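Local structure of tail spike protein gp49 (Pseudomonas phage LKA1, 4RU4) at residues Phe536-Gln547 with Asn594-Val602; Pro451-Ile461 with Thr479-Ala490. The protein probably recognises and cleaves the O-specific polysaccharide of Pseudomonas as a lyase, opening the host envelope to the infecting phage. All coordinates share one frame; numbering follows the deposited sequence.

Contact 1: residues Phe536-Gln547 with Asn594-Val602; sequences FRYIYPKAPTVQ and NWQAGIYEV
Lys542 reaches Glu601 with a fully extended chain: its CG sits between the backbone N and the carbonyl carbon (chi1 57°), which carries the CG over Ile599 CD1 and the ammonium on to the carboxylate. NZ meets Glu601 OE2 on its syn lone pair at 2.6 Å, a salt bridge beside the apolar cluster around Ile599; the other oxygen, OE1, accepts from Met510 N. Ile599 suits the place between, because its CG1 branch leads CD1 to Pro541 CD at 3.9 Å and to the ring of Tyr540. That ring has Pro544 CB centred over one face, while its OH stands 3.0 Å from Ala597 O and is hydrogen-bonded to Pro513 O. Thr545-Gln547 and Asn594-Tyr600 run antiparallel here, as neighbouring strands of the C-terminal Ig-like domain, with hydrogen-bonded pairs Thr545-Gly598 and Gln547-Gln596 enclosing the non-hydrogen-bonded pair Val546-Ala597. The small Ala597 CB fits against one face of the Phe536 ring and 3.8 Å from Pro544 CG. Phe536 CE1 also touches Trp595 CZ3 at 3.6 Å; the planes are 26° apart, but the ring centres are so offset that only the rims meet. Gly598, lacking a side chain, lets the Tyr600 ring fold back over its carbonyl carbon; a water then joins Tyr600 OH to Thr545 O. A second water links Thr545 OG1 with Tyr600 N, giving that hydroxyl, at the start of its strand, a partner.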
loop_
_atom_site.group_PDB
_atom_site.type_symbol
_atom_site.label_atom_id
_atom_site.label_comp_id
_atom_site.label_asym_id
_atom_site.label_seq_id
_atom_site.Cartn_x
_atom_site.Cartn_y
_atom_site.Cartn_z
ATOM N N PHE B 536 16.833 -29.454 -19.600
ATOM C CA PHE B 536 16.553 -28.390 -18.637
ATOM C C PHE B 536 15.075 -28.377 -18.239
ATOM O O PHE B 536 14.185 -28.602 -19.081
ATOM C CB PHE B 536 16.891 -27.021 -19.221
ATOM C CG PHE B 536 18.318 -26.884 -19.722
ATOM C CD1 PHE B 536 19.383 -27.484 -19.054
ATOM C CD2 PHE B 536 18.582 -26.150 -20.877
ATOM C CE1 PHE B 536 20.696 -27.331 -19.525
ATOM C CE2 PHE B 536 19.876 -26.008 -21.351
ATOM C CZ PHE B 536 20.937 -26.602 -20.677
ATOM N N ARG B 537 14.824 -28.062 -16.967
ATOM C CA ARG B 537 13.465 -27.930 -16.469
ATOM C C ARG B 537 12.693 -26.884 -17.267
ATOM O O ARG B 537 11.502 -27.048 -17.496
ATOM C CB ARG B 537 13.477 -27.534 -15.002
ATOM C CG ARG B 537 12.075 -27.457 -14.351
ATOM C CD ARG B 537 12.188 -26.897 -12.896
ATOM N NE ARG B 537 10.857 -26.696 -12.307
ATOM C CZ ARG B 537 10.168 -27.665 -11.717
ATOM N NH1 ARG B 537 10.690 -28.888 -11.614
ATOM N NH2 ARG B 537 8.966 -27.415 -11.226
ATOM N N TYR B 538 13.375 -25.794 -17.649
ATOM C CA TYR B 538 12.793 -24.756 -18.498
ATOM C C TYR B 538 13.575 -24.646 -19.810
ATOM O O TYR B 538 14.787 -24.820 -19.836
ATOM C CB TYR B 538 12.820 -23.382 -17.794
ATOM C CG TYR B 538 12.322 -23.447 -16.363
ATOM C CD1 TYR B 538 11.192 -24.197 -16.038
ATOM C CD2 TYR B 538 12.989 -22.793 -15.340
ATOM C CE1 TYR B 538 10.744 -24.290 -14.721
ATOM C CE2 TYR B 538 12.542 -22.875 -14.003
ATOM C CZ TYR B 538 11.426 -23.629 -13.716
ATOM O OH TYR B 538 10.977 -23.728 -12.422
ATOM N N ILE B 539 12.880 -24.307 -20.889
ATOM C CA ILE B 539 13.544 -24.061 -22.153
ATOM C C ILE B 539 13.952 -22.580 -22.255
ATOM O O ILE B 539 13.119 -21.686 -22.097
ATOM C CB ILE B 539 12.615 -24.432 -23.329
ATOM C CG1 ILE B 539 12.246 -25.920 -23.259
ATOM C CG2 ILE B 539 13.276 -24.076 -24.662
ATOM C CD1 ILE B 539 10.994 -26.267 -24.009
ATOM N N TYR B 540 15.232 -22.331 -22.528
ATOM C CA TYR B 540 15.767 -20.974 -22.660
ATOM C C TYR B 540 15.509 -20.390 -24.061
ATOM O O TYR B 540 15.243 -21.136 -25.005
ATOM C CB TYR B 540 17.281 -20.970 -22.354
ATOM C CG TYR B 540 17.609 -21.257 -20.907
ATOM C CD1 TYR B 540 17.621 -20.225 -19.961
ATOM C CD2 TYR B 540 17.903 -22.564 -20.480
ATOM C CE1 TYR B 540 17.907 -20.476 -18.629
ATOM C CE2 TYR B 540 18.183 -22.842 -19.136
ATOM C CZ TYR B 540 18.205 -21.777 -18.214
ATOM O OH TYR B 540 18.491 -22.026 -16.884
ATOM N N PRO B 541 15.569 -19.046 -24.201
ATOM C CA PRO B 541 15.379 -18.458 -25.538
ATOM C C PRO B 541 16.508 -18.780 -26.505
ATOM O O PRO B 541 16.299 -18.702 -27.709
ATOM C CB PRO B 541 15.331 -16.940 -25.281
ATOM C CG PRO B 541 15.162 -16.774 -23.786
ATOM C CD PRO B 541 15.719 -18.028 -23.147
ATOM N N LYS B 542 17.685 -19.132 -25.990
ATOM C CA LYS B 542 18.832 -19.506 -26.823
ATOM C C LYS B 542 19.743 -20.342 -25.926
ATOM O O LYS B 542 19.448 -20.481 -24.746
ATOM C CB LYS B 542 19.574 -18.253 -27.311
ATOM C CG LYS B 542 20.051 -17.332 -26.170
ATOM C CD LYS B 542 20.498 -15.972 -26.729
ATOM C CE LYS B 542 21.175 -15.140 -25.660
ATOM N NZ LYS B 542 21.743 -13.878 -26.249
ATOM N N ALA B 543 20.823 -20.907 -26.466
ATOM C CA ALA B 543 21.726 -21.718 -25.637
ATOM C C ALA B 543 22.205 -20.899 -24.447
ATOM O O ALA B 543 22.668 -19.776 -24.591
ATOM C CB ALA B 543 22.896 -22.207 -26.428
ATOM N N PRO B 544 22.024 -21.441 -23.249
ATOM C CA PRO B 544 22.414 -20.682 -22.067
ATOM C C PRO B 544 23.917 -20.785 -21.801
ATOM O O PRO B 544 24.626 -21.582 -22.444
ATOM C CB PRO B 544 21.629 -21.378 -20.956
ATOM C CG PRO B 544 21.516 -22.833 -21.451
ATOM C CD PRO B 544 21.277 -22.672 -22.921
ATOM N N THR B 545 24.397 -19.945 -20.891
ATOM C CA THR B 545 25.772 -20.022 -20.413
ATOM C C THR B 545 25.857 -21.154 -19.411
ATOM O O THR B 545 25.176 -21.130 -18.401
ATOM C CB THR B 545 26.165 -18.679 -19.774
ATOM O OG1 THR B 545 25.962 -17.644 -20.756
ATOM C CG2 THR B 545 27.636 -18.644 -19.328
ATOM N N VAL B 546 26.673 -22.160 -19.723
ATOM C CA VAL B 546 26.725 -23.409 -18.954
ATOM C C VAL B 546 28.065 -23.591 -18.224
ATOM O O VAL B 546 29.133 -23.371 -18.819
ATOM C CB VAL B 546 26.520 -24.613 -19.929
ATOM C CG1 VAL B 546 26.708 -25.961 -19.211
ATOM C CG2 VAL B 546 25.113 -24.519 -20.581
ATOM N N GLN B 547 28.015 -23.989 -16.951
ATOM C CA GLN B 547 29.222 -24.440 -16.238
ATOM C C GLN B 547 29.116 -25.904 -15.859
ATOM O O GLN B 547 28.033 -26.396 -15.540
ATOM C CB GLN B 547 29.448 -23.607 -14.965
ATOM C CG GLN B 547 29.395 -22.100 -15.209
ATOM C CD GLN B 547 30.557 -21.609 -16.057
ATOM O OE1 GLN B 547 31.620 -22.233 -16.104
ATOM N NE2 GLN B 547 30.369 -20.465 -16.705
ATOM N N ASN B 594 28.698 -31.528 -11.664
ATOM C CA ASN B 594 27.892 -30.419 -11.146
ATOM C C ASN B 594 27.685 -29.411 -12.277
ATOM O O ASN B 594 28.644 -28.770 -12.736
ATOM C CB ASN B 594 28.642 -29.695 -10.020
ATOM C CG ASN B 594 28.759 -30.514 -8.735
ATOM O OD1 ASN B 594 28.421 -30.022 -7.662
ATOM N ND2 ASN B 594 29.249 -31.763 -8.839
ATOM N N TRP B 595 26.455 -29.278 -12.753
ATOM C CA TRP B 595 26.215 -28.457 -13.945
ATOM C C TRP B 595 25.255 -27.353 -13.592
ATOM O O TRP B 595 24.449 -27.481 -12.645
ATOM C CB TRP B 595 25.625 -29.320 -15.086
ATOM C CG TRP B 595 24.199 -29.747 -14.783
ATOM C CD1 TRP B 595 23.820 -30.862 -14.096
ATOM C CD2 TRP B 595 22.988 -29.054 -15.127
ATOM N NE1 TRP B 595 22.446 -30.918 -13.988
ATOM C CE2 TRP B 595 21.909 -29.817 -14.606
ATOM C CE3 TRP B 595 22.710 -27.856 -15.804
ATOM C CZ2 TRP B 595 20.568 -29.438 -14.762
ATOM C CZ3 TRP B 595 21.379 -27.467 -15.959
ATOM C CH2 TRP B 595 20.317 -28.267 -15.431
ATOM N N GLN B 596 25.335 -26.253 -14.332
ATOM C CA GLN B 596 24.323 -25.217 -14.198
ATOM C C GLN B 596 24.255 -24.362 -15.456
ATOM O O GLN B 596 25.186 -24.341 -16.262
ATOM C CB GLN B 596 24.567 -24.359 -12.955
ATOM C CG GLN B 596 25.816 -23.466 -13.019
ATOM C CD GLN B 596 26.170 -22.977 -11.645
ATOM O OE1 GLN B 596 26.589 -23.757 -10.795
ATOM N NE2 GLN B 596 25.918 -21.703 -11.386
ATOM N N ALA B 597 23.136 -23.672 -15.623
ATOM C CA ALA B 597 22.842 -22.978 -16.871
ATOM C C ALA B 597 22.071 -21.708 -16.518
ATOM O O ALA B 597 21.235 -21.722 -15.600
ATOM C CB ALA B 597 21.973 -23.893 -17.799
ATOM N N GLY B 598 22.316 -20.621 -17.249
ATOM C CA GLY B 598 21.556 -19.403 -17.040
ATOM C C GLY B 598 21.931 -18.396 -18.111
ATOM O O GLY B 598 22.807 -18.685 -18.931
ATOM N N ILE B 599 21.240 -17.251 -18.153
ATOM C CA ILE B 599 21.633 -16.212 -19.083
ATOM C C ILE B 599 21.826 -14.916 -18.293
ATOM O O ILE B 599 20.972 -14.543 -17.495
ATOM C CB ILE B 599 20.655 -16.081 -20.276
ATOM C CG1 ILE B 599 20.562 -17.418 -21.064
ATOM C CG2 ILE B 599 21.133 -14.974 -21.221
ATOM C CD1 ILE B 599 19.434 -17.460 -22.190
ATOM N N TYR B 600 22.946 -14.227 -18.515
ATOM C CA TYR B 600 23.359 -13.177 -17.594
ATOM C C TYR B 600 23.932 -12.003 -18.366
ATOM O O TYR B 600 25.096 -11.676 -18.193
ATOM C CB TYR B 600 24.452 -13.697 -16.638
ATOM C CG TYR B 600 24.266 -15.122 -16.121
ATOM C CD1 TYR B 600 23.391 -15.406 -15.084
ATOM C CD2 TYR B 600 25.020 -16.170 -16.644
ATOM C CE1 TYR B 600 23.250 -16.709 -14.601
ATOM C CE2 TYR B 600 24.881 -17.467 -16.181
ATOM C CZ TYR B 600 24.007 -17.738 -15.159
ATOM O OH TYR B 600 23.896 -19.049 -14.707
ATOM N N GLU B 601 23.106 -11.356 -19.187
ATOM C CA GLU B 601 23.596 -10.316 -20.087
ATOM C C GLU B 601 23.302 -8.883 -19.610
ATOM O O GLU B 601 23.742 -7.919 -20.231
ATOM C CB GLU B 601 23.002 -10.535 -21.478
ATOM C CG GLU B 601 23.439 -11.864 -22.119
ATOM C CD GLU B 601 22.702 -12.147 -23.403
ATOM O OE1 GLU B 601 21.714 -11.433 -23.681
ATOM O OE2 GLU B 601 23.101 -13.092 -24.125
ATOM N N VAL B 602 22.544 -8.728 -18.531
ATOM C CA VAL B 602 22.162 -7.391 -18.102
ATOM C C VAL B 602 21.922 -7.397 -16.591
ATOM O O VAL B 602 21.768 -8.470 -15.974
ATOM C CB VAL B 602 20.954 -6.870 -18.910
ATOM C CG1 VAL B 602 19.688 -7.669 -18.609
ATOM C CG2 VAL B 602 20.719 -5.360 -18.685
ATOM O OXT VAL B 602 21.914 -6.337 -15.966
HETATM O O HOH W 1 25.008 -15.152 -20.340
HETATM O O HOH W 2 25.696 -20.797 -15.638
#

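Contact 2: residues Pro451-Ile461 with Thr479-Ala490; sequences PVNIQYSGQAI and TSPEYLIVENLA
Asn453 lies over the ring of Tyr483, its CB 3.5 Å from the ring centroid and 14° off the normal, a CH-pi contact. Its amide plane continues the stack, only 20° from that of the ring. Tyr483 takes the tight setting with CG between backbone N and carbonyl carbon (chi1 57°), which lays the ring beneath the asparagine. OD1 accepts from Tyr483 N at 3.1 Å, the donor well above the amide plane, and more weakly from Glu482 N; a short amide suits a turn that offers two N-H groups. ND2 is hydrogen-bonded to Asn421 OD1 on the neighbouring strand 420-425. Ser457 OG donates to Glu487 OE2 (2.6 Å) on its anti side, while a water bridges the same oxygen to Gln455 NE2; Gln455 OE1 is hydrogen-bonded to Gln425 NE2, and its NE2 also to Gly458 O of a neighbouring subunit. Arg511 holds Glu487 OE1 in a salt bridge, so the buried carboxylate is probably kept ionised. On the other face, Ile454 CB meets Leu484 CD1 at 4.0 Å, and Leu489 CD2 sits at the edge of the Tyr456 ring, whose OH donates to Gln459 OE1 (2.6 Å). Gly458, with its positive phi, turns the chain after the strand. Between these two sets of side chains, the backbones of Ile454-Ser457 and Leu484-Glu487 pair in parallel, the stacking of successive coils in a right-handed parallel beta-helix of the pectate-lyase-like kind.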
loop_
_atom_site.group_PDB
_atom_site.type_symbol
_atom_site.label_atom_id
_atom_site.label_comp_id
_atom_site.label_asym_id
_atom_site.label_seq_id
_atom_site.Cartn_x
_atom_site.Cartn_y
_atom_site.Cartn_z
ATOM N N PRO B 451 12.179 0.916 -27.949
ATOM C CA PRO B 451 12.506 -0.181 -27.037
ATOM C C PRO B 451 11.270 -0.607 -26.233
ATOM O O PRO B 451 10.521 0.250 -25.773
ATOM C CB PRO B 451 13.547 0.438 -26.095
ATOM C CG PRO B 451 14.232 1.519 -26.963
ATOM C CD PRO B 451 13.020 2.106 -27.705
ATOM N N VAL B 452 11.055 -1.914 -26.136
ATOM C CA VAL B 452 10.038 -2.502 -25.273
ATOM C C VAL B 452 10.740 -3.451 -24.301
ATOM O O VAL B 452 11.172 -4.553 -24.675
ATOM C CB VAL B 452 8.996 -3.267 -26.110
ATOM C CG1 VAL B 452 7.990 -4.024 -25.218
ATOM C CG2 VAL B 452 8.269 -2.285 -27.028
ATOM N N ASN B 453 10.839 -3.015 -23.049
ATOM C CA ASN B 453 11.569 -3.730 -22.009
ATOM C C ASN B 453 10.624 -4.452 -21.046
ATOM O O ASN B 453 9.568 -3.918 -20.693
ATOM C CB ASN B 453 12.406 -2.714 -21.222
ATOM C CG ASN B 453 13.318 -1.905 -22.128
ATOM O OD1 ASN B 453 14.043 -2.473 -22.949
ATOM N ND2 ASN B 453 13.252 -0.576 -22.021
ATOM N N ILE B 454 11.015 -5.650 -20.613
ATOM C CA ILE B 454 10.176 -6.473 -19.746
ATOM C C ILE B 454 10.973 -6.833 -18.518
ATOM O O ILE B 454 12.096 -7.361 -18.627
ATOM C CB ILE B 454 9.785 -7.833 -20.407
ATOM C CG1 ILE B 454 9.205 -7.654 -21.812
ATOM C CG2 ILE B 454 8.819 -8.612 -19.509
ATOM C CD1 ILE B 454 8.004 -6.826 -21.875
ATOM N N GLN B 455 10.385 -6.584 -17.347
ATOM C CA GLN B 455 10.939 -7.086 -16.104
ATOM C C GLN B 455 9.845 -7.954 -15.476
ATOM O O GLN B 455 8.834 -7.431 -15.020
ATOM C CB GLN B 455 11.281 -5.914 -15.144
ATOM C CG GLN B 455 11.865 -6.345 -13.787
ATOM C CD GLN B 455 11.743 -5.275 -12.713
ATOM O OE1 GLN B 455 10.724 -4.573 -12.629
ATOM N NE2 GLN B 455 12.790 -5.127 -11.895
ATOM N N TYR B 456 10.046 -9.272 -15.444
ATOM C CA TYR B 456 9.055 -10.139 -14.817
ATOM C C TYR B 456 9.778 -10.801 -13.631
ATOM O O TYR B 456 10.604 -11.699 -13.816
ATOM C CB TYR B 456 8.536 -11.127 -15.867
ATOM C CG TYR B 456 7.172 -11.722 -15.539
ATOM C CD1 TYR B 456 7.017 -12.624 -14.481
ATOM C CD2 TYR B 456 6.047 -11.392 -16.294
ATOM C CE1 TYR B 456 5.773 -13.170 -14.169
ATOM C CE2 TYR B 456 4.806 -11.920 -15.987
ATOM C CZ TYR B 456 4.674 -12.812 -14.930
ATOM O OH TYR B 456 3.436 -13.340 -14.630
ATOM N N SER B 457 9.475 -10.354 -12.415
ATOM C CA SER B 457 10.412 -10.494 -11.295
ATOM C C SER B 457 9.749 -10.754 -9.934
ATOM O O SER B 457 9.017 -9.902 -9.431
ATOM C CB SER B 457 11.192 -9.164 -11.216
ATOM O OG SER B 457 12.085 -9.098 -10.125
ATOM N N GLY B 458 10.006 -11.908 -9.320
ATOM C CA GLY B 458 9.588 -12.136 -7.931
ATOM C C GLY B 458 8.194 -12.711 -7.694
ATOM O O GLY B 458 7.809 -12.984 -6.551
ATOM N N GLN B 459 7.413 -12.891 -8.753
ATOM C CA GLN B 459 6.013 -13.345 -8.594
ATOM C C GLN B 459 5.901 -14.832 -8.225
ATOM O O GLN B 459 6.617 -15.671 -8.764
ATOM C CB GLN B 459 5.262 -13.114 -9.892
ATOM C CG GLN B 459 3.765 -13.381 -9.870
ATOM C CD GLN B 459 3.201 -13.189 -11.255
ATOM O OE1 GLN B 459 3.455 -13.993 -12.157
ATOM N NE2 GLN B 459 2.467 -12.109 -11.450
ATOM N N ALA B 460 4.984 -15.151 -7.317
ATOM C CA ALA B 460 4.662 -16.551 -7.001
ATOM C C ALA B 460 3.484 -17.019 -7.872
ATOM O O ALA B 460 2.403 -16.465 -7.808
ATOM C CB ALA B 460 4.310 -16.665 -5.535
ATOM N N ILE B 461 3.710 -18.032 -8.694
ATOM C CA ILE B 461 2.728 -18.478 -9.674
ATOM C C ILE B 461 2.111 -19.808 -9.236
ATOM O O ILE B 461 2.797 -20.684 -8.695
ATOM C CB ILE B 461 3.419 -18.604 -11.046
ATOM C CG1 ILE B 461 3.985 -17.230 -11.449
ATOM C CG2 ILE B 461 2.487 -19.184 -12.103
ATOM C CD1 ILE B 461 5.199 -17.309 -12.410
ATOM N N THR B 479 12.131 -3.546 -32.544
ATOM C CA THR B 479 12.501 -3.069 -31.234
ATOM C C THR B 479 13.945 -3.449 -30.881
ATOM O O THR B 479 14.423 -4.509 -31.267
ATOM C CB THR B 479 11.519 -3.583 -30.127
ATOM O OG1 THR B 479 11.774 -2.884 -28.910
ATOM C CG2 THR B 479 11.650 -5.096 -29.896
ATOM N N SER B 480 14.616 -2.557 -30.168
ATOM C CA SER B 480 15.940 -2.848 -29.590
ATOM C C SER B 480 15.843 -2.597 -28.082
ATOM O O SER B 480 16.166 -1.500 -27.587
ATOM C CB SER B 480 16.999 -1.939 -30.220
ATOM O OG SER B 480 17.251 -2.333 -31.562
ATOM N N PRO B 481 15.350 -3.591 -27.341
ATOM C CA PRO B 481 15.110 -3.377 -25.904
ATOM C C PRO B 481 16.413 -3.164 -25.145
ATOM O O PRO B 481 17.439 -3.688 -25.568
ATOM C CB PRO B 481 14.466 -4.699 -25.450
ATOM C CG PRO B 481 13.875 -5.300 -26.734
ATOM C CD PRO B 481 14.927 -4.931 -27.788
ATOM N N GLU B 482 16.377 -2.379 -24.075
ATOM C CA GLU B 482 17.493 -2.329 -23.124
ATOM C C GLU B 482 17.557 -3.565 -22.240
ATOM O O GLU B 482 18.625 -3.924 -21.755
ATOM C CB GLU B 482 17.422 -1.079 -22.240
ATOM C CG GLU B 482 17.666 0.220 -22.990
ATOM C CD GLU B 482 17.408 1.466 -22.129
ATOM O OE1 GLU B 482 16.840 1.356 -21.008
ATOM O OE2 GLU B 482 17.777 2.570 -22.587
ATOM N N TYR B 483 16.430 -4.219 -21.988
ATOM C CA TYR B 483 16.491 -5.420 -21.148
ATOM C C TYR B 483 15.282 -6.306 -21.317
ATOM O O TYR B 483 14.178 -5.845 -21.641
ATOM C CB TYR B 483 16.625 -5.080 -19.647
ATOM C CG TYR B 483 15.520 -4.194 -19.070
ATOM C CD1 TYR B 483 14.354 -4.751 -18.535
ATOM C CD2 TYR B 483 15.661 -2.805 -19.041
ATOM C CE1 TYR B 483 13.359 -3.942 -17.983
ATOM C CE2 TYR B 483 14.675 -1.990 -18.510
ATOM C CZ TYR B 483 13.533 -2.568 -17.970
ATOM O OH TYR B 483 12.568 -1.765 -17.426
ATOM N N LEU B 484 15.519 -7.582 -21.065
ATOM C CA LEU B 484 14.476 -8.586 -21.082
ATOM C C LEU B 484 14.808 -9.538 -19.925
ATOM O O LEU B 484 15.745 -10.326 -20.000
ATOM C CB LEU B 484 14.507 -9.274 -22.447
ATOM C CG LEU B 484 13.677 -10.500 -22.761
ATOM C CD1 LEU B 484 12.356 -10.379 -22.060
ATOM C CD2 LEU B 484 13.487 -10.527 -24.301
ATOM N N ILE B 485 14.043 -9.442 -18.844
ATOM C CA ILE B 485 14.438 -10.067 -17.574
ATOM C C ILE B 485 13.308 -10.943 -17.048
ATOM O O ILE B 485 12.163 -10.491 -16.946
ATOM C CB ILE B 485 14.792 -8.971 -16.531
ATOM C CG1 ILE B 485 16.102 -8.303 -16.933
ATOM C CG2 ILE B 485 14.893 -9.563 -15.102
ATOM C CD1 ILE B 485 16.393 -6.974 -16.188
ATOM N N VAL B 486 13.629 -12.206 -16.779
ATOM C CA VAL B 486 12.758 -13.130 -16.042
ATOM C C VAL B 486 13.543 -13.654 -14.838
ATOM O O VAL B 486 14.603 -14.209 -15.010
ATOM C CB VAL B 486 12.323 -14.330 -16.939
ATOM C CG1 VAL B 486 11.494 -15.335 -16.139
ATOM C CG2 VAL B 486 11.518 -13.832 -18.120
ATOM N N GLU B 487 13.023 -13.490 -13.616
ATOM C CA GLU B 487 13.816 -13.787 -12.437
ATOM C C GLU B 487 12.954 -14.034 -11.208
ATOM O O GLU B 487 11.872 -13.456 -11.063
ATOM C CB GLU B 487 14.777 -12.624 -12.118
ATOM C CG GLU B 487 14.036 -11.286 -11.835
ATOM C CD GLU B 487 14.970 -10.103 -11.586
ATOM O OE1 GLU B 487 16.203 -10.249 -11.808
ATOM O OE2 GLU B 487 14.473 -9.024 -11.156
ATOM N N ASN B 488 13.472 -14.879 -10.325
ATOM C CA ASN B 488 12.917 -15.064 -8.985
ATOM C C ASN B 488 11.441 -15.434 -9.022
ATOM O O ASN B 488 10.656 -14.919 -8.249
ATOM C CB ASN B 488 13.146 -13.820 -8.115
ATOM C CG ASN B 488 14.615 -13.396 -8.083
ATOM O OD1 ASN B 488 15.498 -14.228 -7.991
ATOM N ND2 ASN B 488 14.866 -12.102 -8.187
ATOM N N LEU B 489 11.070 -16.339 -9.924
ATOM C CA LEU B 489 9.670 -16.784 -9.998
ATOM C C LEU B 489 9.502 -18.071 -9.217
ATOM O O LEU B 489 10.378 -18.942 -9.247
ATOM C CB LEU B 489 9.247 -17.003 -11.442
ATOM C CG LEU B 489 9.372 -15.777 -12.334
ATOM C CD1 LEU B 489 8.879 -16.105 -13.765
ATOM C CD2 LEU B 489 8.620 -14.596 -11.707
ATOM N N ALA B 490 8.391 -18.185 -8.496
ATOM C CA ALA B 490 8.098 -19.401 -7.749
ATOM C C ALA B 490 6.903 -20.106 -8.403
ATOM O O ALA B 490 5.991 -19.442 -8.892
ATOM C CB ALA B 490 7.797 -19.061 -6.269
HETATM O O HOH W 3 12.408 -7.029 -23.828
HETATM O O HOH W 4 15.286 -6.673 -12.262
#

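How the contacts relate
Contact 2 belongs to the last coils of the beta-helix and contact 1 to the Ig-like domain that follows it in the chain; their centres are about 16 Å apart. The C-terminal Val602 joins them directly, with CG1 4.0 Å from Ile485 CG1 and CG2 4.0 Å from Glu482 O. Arg511, already paired with Glu487, also forms a salt bridge through NH2 with the Val602 carboxylate. Strand 510-522 connects the two in sheet terms, running parallel to 484-487 and antiparallel to 590-600. Both contacts also meet neighbouring subunits of the trimer. The calcium site formed by Gly368 and Asp394 lies away from both, although another calcium is about 7 Å from the Gln547 side chain.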